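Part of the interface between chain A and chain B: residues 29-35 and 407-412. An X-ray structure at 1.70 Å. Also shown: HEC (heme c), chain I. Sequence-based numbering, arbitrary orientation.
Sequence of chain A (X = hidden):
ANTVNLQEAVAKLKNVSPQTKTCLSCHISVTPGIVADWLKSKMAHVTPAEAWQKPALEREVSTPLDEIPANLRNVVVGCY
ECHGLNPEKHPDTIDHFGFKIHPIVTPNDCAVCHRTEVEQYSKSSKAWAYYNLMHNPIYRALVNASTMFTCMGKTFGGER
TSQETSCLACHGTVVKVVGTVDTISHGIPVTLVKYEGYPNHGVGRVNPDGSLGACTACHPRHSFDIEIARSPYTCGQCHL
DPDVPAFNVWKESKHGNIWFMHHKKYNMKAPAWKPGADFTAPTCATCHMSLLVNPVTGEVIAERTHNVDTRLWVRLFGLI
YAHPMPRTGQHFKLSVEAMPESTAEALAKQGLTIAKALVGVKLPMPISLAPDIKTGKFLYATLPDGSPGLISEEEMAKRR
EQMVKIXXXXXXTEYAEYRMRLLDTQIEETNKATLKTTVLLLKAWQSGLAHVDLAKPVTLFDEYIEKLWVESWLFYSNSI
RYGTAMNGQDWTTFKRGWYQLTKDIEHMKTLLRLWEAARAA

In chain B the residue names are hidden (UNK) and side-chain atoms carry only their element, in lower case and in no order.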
ATOM      1  N   SER A  29     -24.447  -5.146 -28.093  1.00 25.90           N
ATOM      2  CA  SER A  29     -24.470  -6.576 -27.784  1.00 27.31           C
ATOM      3  C   SER A  29     -23.077  -7.221 -27.804  1.00 28.55           C
ATOM      4  O   SER A  29     -22.827  -8.163 -27.063  1.00 29.63           O
ATOM      5  CB  SER A  29     -25.443  -7.328 -28.701  1.00 35.82           C
ATOM      6  OG  SER A  29     -24.963  -7.390 -30.027  1.00 42.05           O
ATOM      7  N   VAL A  30     -22.164  -6.729 -28.637  1.00 23.78           N
ATOM      8  CA  VAL A  30     -20.865  -7.402 -28.748  1.00 25.18           C
ATOM      9  C   VAL A  30     -19.830  -6.903 -27.746  1.00 28.58           C
ATOM     10  O   VAL A  30     -18.982  -7.669 -27.292  1.00 30.63           O
ATOM     11  CB  VAL A  30     -20.290  -7.437 -30.201  1.00 31.96           C
ATOM     12  CG1 VAL A  30     -21.269  -8.132 -31.134  1.00 36.95           C
ATOM     13  CG2 VAL A  30     -19.975  -6.069 -30.700  1.00 28.25           C
ATOM     14  N   THR A  31     -19.907  -5.624 -27.402  1.00 23.86           N
ATOM     15  CA  THR A  31     -19.046  -5.040 -26.375  1.00 23.53           C
ATOM     16  C   THR A  31     -19.862  -4.138 -25.442  1.00 20.03           C
ATOM     17  O   THR A  31     -19.672  -2.914 -25.413  1.00 21.53           O
ATOM     18  CB  THR A  31     -17.872  -4.220 -26.963  1.00 27.22           C
ATOM     19  OG1 THR A  31     -18.380  -3.156 -27.773  1.00 26.93           O
ATOM     20  CG2 THR A  31     -16.923  -5.097 -27.789  1.00 28.43           C
ATOM     21  N   PRO A  32     -20.753  -4.747 -24.649  1.00 21.72           N
ATOM     22  CA  PRO A  32     -21.664  -3.970 -23.806  1.00 20.55           C
ATOM     23  C   PRO A  32     -20.920  -3.067 -22.824  1.00 20.80           C
ATOM     24  O   PRO A  32     -21.440  -2.006 -22.484  1.00 20.94           O
ATOM     25  CB  PRO A  32     -22.473  -5.044 -23.060  1.00 21.39           C
ATOM     26  CG  PRO A  32     -21.660  -6.323 -23.196  1.00 22.79           C
ATOM     27  CD  PRO A  32     -20.973  -6.198 -24.528  1.00 22.19           C
ATOM     28  N   GLY A  33     -19.728  -3.473 -22.386  1.00 18.80           N
ATOM     29  CA  GLY A  33     -18.951  -2.660 -21.464  1.00 23.19           C
ATOM     30  C   GLY A  33     -18.514  -1.341 -22.071  1.00 23.33           C
ATOM     31  O   GLY A  33     -18.529  -0.303 -21.406  1.00 19.54           O
ATOM     32  N   ILE A  34     -18.136  -1.367 -23.350  1.00 18.35           N
ATOM     33  CA  ILE A  34     -17.703  -0.142 -24.014  1.00 18.22           C
ATOM     34  C   ILE A  34     -18.876   0.819 -24.168  1.00 19.06           C
ATOM     35  O   ILE A  34     -18.747   2.005 -23.886  1.00 20.46           O
ATOM     36  CB  ILE A  34     -17.066  -0.417 -25.399  1.00 20.50           C
ATOM     37  CG1 ILE A  34     -15.709  -1.112 -25.222  1.00 20.04           C
ATOM     38  CG2 ILE A  34     -16.875   0.917 -26.157  1.00 17.41           C
ATOM     39  CD1 ILE A  34     -15.069  -1.597 -26.534  1.00 21.68           C
ATOM     40  N   VAL A  35     -20.018   0.309 -24.615  1.00 19.82           N
ATOM     41  CA  VAL A  35     -21.192   1.166 -24.778  1.00 19.80           C
ATOM     42  C   VAL A  35     -21.644   1.770 -23.439  1.00 21.25           C
ATOM     43  O   VAL A  35     -21.908   2.968 -23.363  1.00 21.13           O
ATOM     44  CB  VAL A  35     -22.372   0.463 -25.492  1.00 23.40           C
ATOM     45  CG1 VAL A  35     -23.575   1.423 -25.616  1.00 23.02           C
ATOM     46  CG2 VAL A  35     -21.951  -0.051 -26.872  1.00 19.92           C
TER
ATOM     47  N   UNK B 407     -12.857 -10.788 -21.303  1.00 20.51           N
ATOM     48  CA  UNK B 407     -12.286  -9.502 -21.730  1.00 18.59           C
ATOM     49  C   UNK B 407     -13.097  -8.894 -22.858  1.00 20.63           C
ATOM     50  O   UNK B 407     -13.197  -7.656 -22.956  1.00 22.36           O
ATOM     51  s   UNK B 407      -9.856 -10.797 -21.357  1.00 22.83           S
ATOM     52  c   UNK B 407     -10.860  -9.646 -22.256  1.00 21.37           C
ATOM     53  N   UNK B 408     -13.632  -9.771 -23.713  1.00 20.62           N
ATOM     54  CA  UNK B 408     -14.353  -9.373 -24.916  1.00 21.16           C
ATOM     55  C   UNK B 408     -15.668  -8.671 -24.645  1.00 22.98           C
ATOM     56  O   UNK B 408     -16.266  -8.095 -25.554  1.00 23.62           O
ATOM     57  c   UNK B 408     -14.602 -10.588 -25.816  1.00 27.96           C
ATOM     58  o   UNK B 408     -13.375 -11.003 -26.381  1.00 41.79           O
ATOM     59  N   UNK B 409     -16.114  -8.696 -23.396  1.00 22.54           N
ATOM     60  CA  UNK B 409     -17.255  -7.871 -23.020  1.00 22.89           C
ATOM     61  C   UNK B 409     -16.890  -6.394 -23.115  1.00 21.71           C
ATOM     62  O   UNK B 409     -17.769  -5.547 -23.305  1.00 22.23           O
ATOM     63  c   UNK B 409     -17.731  -8.208 -21.610  1.00 23.50           C
ATOM     64  N   UNK B 410     -15.598  -6.086 -23.001  1.00 18.61           N
ATOM     65  CA  UNK B 410     -15.149  -4.680 -22.927  1.00 19.52           C
ATOM     66  C   UNK B 410     -13.970  -4.288 -23.825  1.00 24.32           C
ATOM     67  O   UNK B 410     -13.474  -3.153 -23.752  1.00 24.09           O
ATOM     68  s   UNK B 410     -16.135  -4.801 -20.351  1.00 22.19           S
ATOM     69  c   UNK B 410     -14.803  -4.343 -21.486  1.00 18.26           C
ATOM     70  N   UNK B 411     -13.535  -5.219 -24.670  1.00 20.09           N
ATOM     71  CA  UNK B 411     -12.353  -5.045 -25.503  1.00 21.03           C
ATOM     72  C   UNK B 411     -12.509  -5.928 -26.714  1.00 26.22           C
ATOM     73  O   UNK B 411     -13.221  -6.919 -26.650  1.00 23.50           O
ATOM     74  c   UNK B 411     -10.648  -5.165 -22.273  1.00 20.03           C
ATOM     75  n   UNK B 411     -10.365  -3.474 -23.627  1.00 17.60           N
ATOM     76  n   UNK B 411     -10.238  -4.064 -21.577  1.00 20.68           N
ATOM     77  c   UNK B 411     -10.076  -3.050 -22.416  1.00 19.22           C
ATOM     78  c   UNK B 411     -11.121  -5.577 -24.783  1.00 18.75           C
ATOM     79  c   UNK B 411     -10.747  -4.803 -23.572  1.00 17.91           C
ATOM     80  N   UNK B 412     -11.798  -5.617 -27.792  1.00 23.07           N
ATOM     81  CA  UNK B 412     -11.729  -6.553 -28.908  1.00 21.60           C
ATOM     82  C   UNK B 412     -10.845  -7.761 -28.570  1.00 25.22           C
ATOM     83  O   UNK B 412     -10.017  -7.714 -27.648  1.00 25.00           O
ATOM     84  c   UNK B 412      -9.774  -5.595 -30.247  1.00 29.37           C
ATOM     85  c   UNK B 412     -11.274  -5.868 -30.208  1.00 22.27           C
ATOM     86  o   UNK B 412      -8.976  -6.470 -30.587  1.00 26.35           O
ATOM     87  n   UNK B 412      -9.388  -4.361 -29.942  1.00 30.57           N
TER
HETATM   88 FE   HEC I 608      -9.608  -4.184 -19.533  1.00 19.69          FE
HETATM   89  CHA HEC I 608      -7.942  -1.206 -19.625  1.00 18.39           C
HETATM   90  CHB HEC I 608      -6.817  -5.787 -20.787  1.00 19.36           C
HETATM   91  CHC HEC I 608     -11.073  -7.215 -19.037  1.00 16.75           C
HETATM   92  CHD HEC I 608     -12.553  -2.618 -19.048  1.00 21.20           C
HETATM   93  NA  HEC I 608      -7.755  -3.611 -20.066  1.00 17.76           N
HETATM   94  C1A HEC I 608      -7.242  -2.316 -20.017  1.00 17.17           C
HETATM   95  C2A HEC I 608      -5.852  -2.342 -20.435  1.00 21.13           C
HETATM   96  C3A HEC I 608      -5.570  -3.607 -20.766  1.00 18.60           C
HETATM   97  C4A HEC I 608      -6.736  -4.422 -20.541  1.00 20.23           C
HETATM   98  CMA HEC I 608      -4.213  -4.134 -21.265  1.00 22.03           C
HETATM   99  CAA HEC I 608      -4.873  -1.129 -20.537  1.00 21.71           C
HETATM  100  CBA HEC I 608      -4.087  -0.994 -19.221  1.00 22.35           C
HETATM  101  CGA HEC I 608      -2.864  -0.111 -19.353  1.00 30.40           C
HETATM  102  O1A HEC I 608      -2.502   0.261 -20.496  1.00 31.18           O
HETATM  103  O2A HEC I 608      -2.236   0.216 -18.310  1.00 27.50           O
HETATM  104  NB  HEC I 608      -9.076  -6.130 -19.891  1.00 19.31           N
HETATM  105  C1B HEC I 608      -7.821  -6.563 -20.283  1.00 20.66           C
HETATM  106  C2B HEC I 608      -7.728  -7.982 -20.085  1.00 26.37           C
HETATM  107  C3B HEC I 608      -8.901  -8.384 -19.562  1.00 20.33           C
HETATM  108  C4B HEC I 608      -9.768  -7.229 -19.471  1.00 20.30           C
HETATM  109  CMB HEC I 608      -6.411  -8.732 -20.419  1.00 29.00           C
HETATM  110  CAB HEC I 608      -9.379  -9.766 -19.019  1.00 24.55           C
HETATM  111  CBB HEC I 608      -8.277 -10.801 -18.655  1.00 23.62           C
HETATM  112  NC  HEC I 608     -11.415  -4.783 -19.165  1.00 20.70           N
HETATM  113  C1C HEC I 608     -11.838  -6.080 -18.929  1.00 16.57           C
HETATM  114  C2C HEC I 608     -13.265  -6.086 -18.706  1.00 17.07           C
HETATM  115  C3C HEC I 608     -13.579  -4.800 -18.494  1.00 18.07           C
HETATM  116  C4C HEC I 608     -12.487  -3.977 -18.938  1.00 17.17           C
HETATM  117  CMC HEC I 608     -13.953  -7.375 -18.172  1.00 19.10           C
HETATM  118  CAC HEC I 608     -14.865  -4.046 -18.083  1.00 34.79           C
HETATM  119  CBC HEC I 608     -15.790  -4.761 -17.082  1.00 30.08           C
HETATM  120  ND  HEC I 608     -10.161  -2.238 -19.375  1.00 17.59           N
HETATM  121  C1D HEC I 608     -11.476  -1.805 -19.209  1.00 16.60           C
HETATM  122  C2D HEC I 608     -11.527  -0.367 -19.213  1.00 16.45           C
HETATM  123  C3D HEC I 608     -10.090   0.051 -19.386  1.00 14.73           C
HETATM  124  C4D HEC I 608      -9.311  -1.151 -19.476  1.00 18.21           C
HETATM  125  CMD HEC I 608     -12.776   0.526 -19.066  1.00 19.99           C
HETATM  126  CAD HEC I 608      -9.556   1.493 -19.451  1.00 15.05           C
HETATM  127  CBD HEC I 608      -9.257   1.792 -20.920  1.00 22.01           C
HETATM  128  CGD HEC I 608      -8.135   2.808 -21.013  1.00 22.15           C
HETATM  129  O1D HEC I 608      -6.948   2.401 -20.894  1.00 22.56           O
HETATM  130  O2D HEC I 608      -8.407   4.019 -21.228  1.00 21.30           O

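Position 407 of chain B carries two side-chain atoms, one carbon followed by one sulfur. A single CB ending in sulfur defines cysteine, and the surroundings agree: the sulfur of position 407 lies 2.6 Å from CAB of the heme, a declared covalent bond that is stretched in the model. The residue is Cys B407. No atom of the chain A stretch comes within contact distance, so its part here is to anchor the heme rather than to meet the other chain.

Position 408 has one carbon and then one oxygen, unbranched, which is the hydroxymethyl group of serine. Ser B408 turns its CB sideways to chain A, and its hydroxyl is hydrogen-bonded elsewhere in the structure. What chain A meets is the backbone: Ser B408 O is 3.8 Å from Thr A31 CG2. Ser B408 O also lies 3.3 Å from Val A30 O, but two acceptors have no hydrogen to share, so that approach is mere proximity.

Position 409 shows a lone carbon, CB with nothing beyond it, and is therefore alanine. The methyl of Ala B409 points away from chain A, leaving the carbonyl to make the contact. Gly A33 N donates to Ala B409 O at 3.0 Å with an N-H...O angle of 151°. Ala B409 O also accepts a CA-H...O contact from Thr A31 CA at 3.4 Å, with 123° at the hydrogen. Pro A32 N is also 3.4 Å from Ala B409 O, yet a proline nitrogen within a chain has no hydrogen to donate.

Position 410 repeats the pattern of one carbon and one sulfur. The sulfur of position 410 sits 2.7 Å from CAC of the heme, the second declared and stretched thioether bond, so this is Cys B410. Although its CB points away from chain A, Cys B410 SG is 3.7 Å from Gly A33 CA. An ideal CB on Gly A33 would fall 2.2 Å from Cys B410 SG, a clash. On the backbone, Cys B410 N donates to Cys B407 O at 2.9 Å, and Cys B410 O lies 3.4 Å from Ile A34 CG1.

Position 411 has one carbon leading to a five-membered ring of three carbons and two nitrogens, the imidazole of histidine. One ring nitrogen confirms it: His B411 NE2 binds the heme FE at 2.1 Å. The CB points away from chain A, whose Ile A34 CD1 comes only to 4.4 Å from His B411 N.

Position 412 has two carbons, the second carrying one oxygen and one nitrogen, a carboxamide one carbon beyond CA. Asn B412 makes no contact with the chain A stretch; its side chain caps a backbone nitrogen just past the stretch.

The contact thus joins the start of a chain A helix to the backbone of a heme-binding segment. Side chains at 407, 410 and 411 are committed to the heme, while the carbonyl of Ala B409 receives the sole hydrogen bond between the stretches. Gly A33 permits close packing against Cys B410, and the side chain of Ile A34 packs against the backbone at positions 410 and 411, with 253 Å² buried between the stretches, both sides summed.

Chain B 407-412: CSACHN
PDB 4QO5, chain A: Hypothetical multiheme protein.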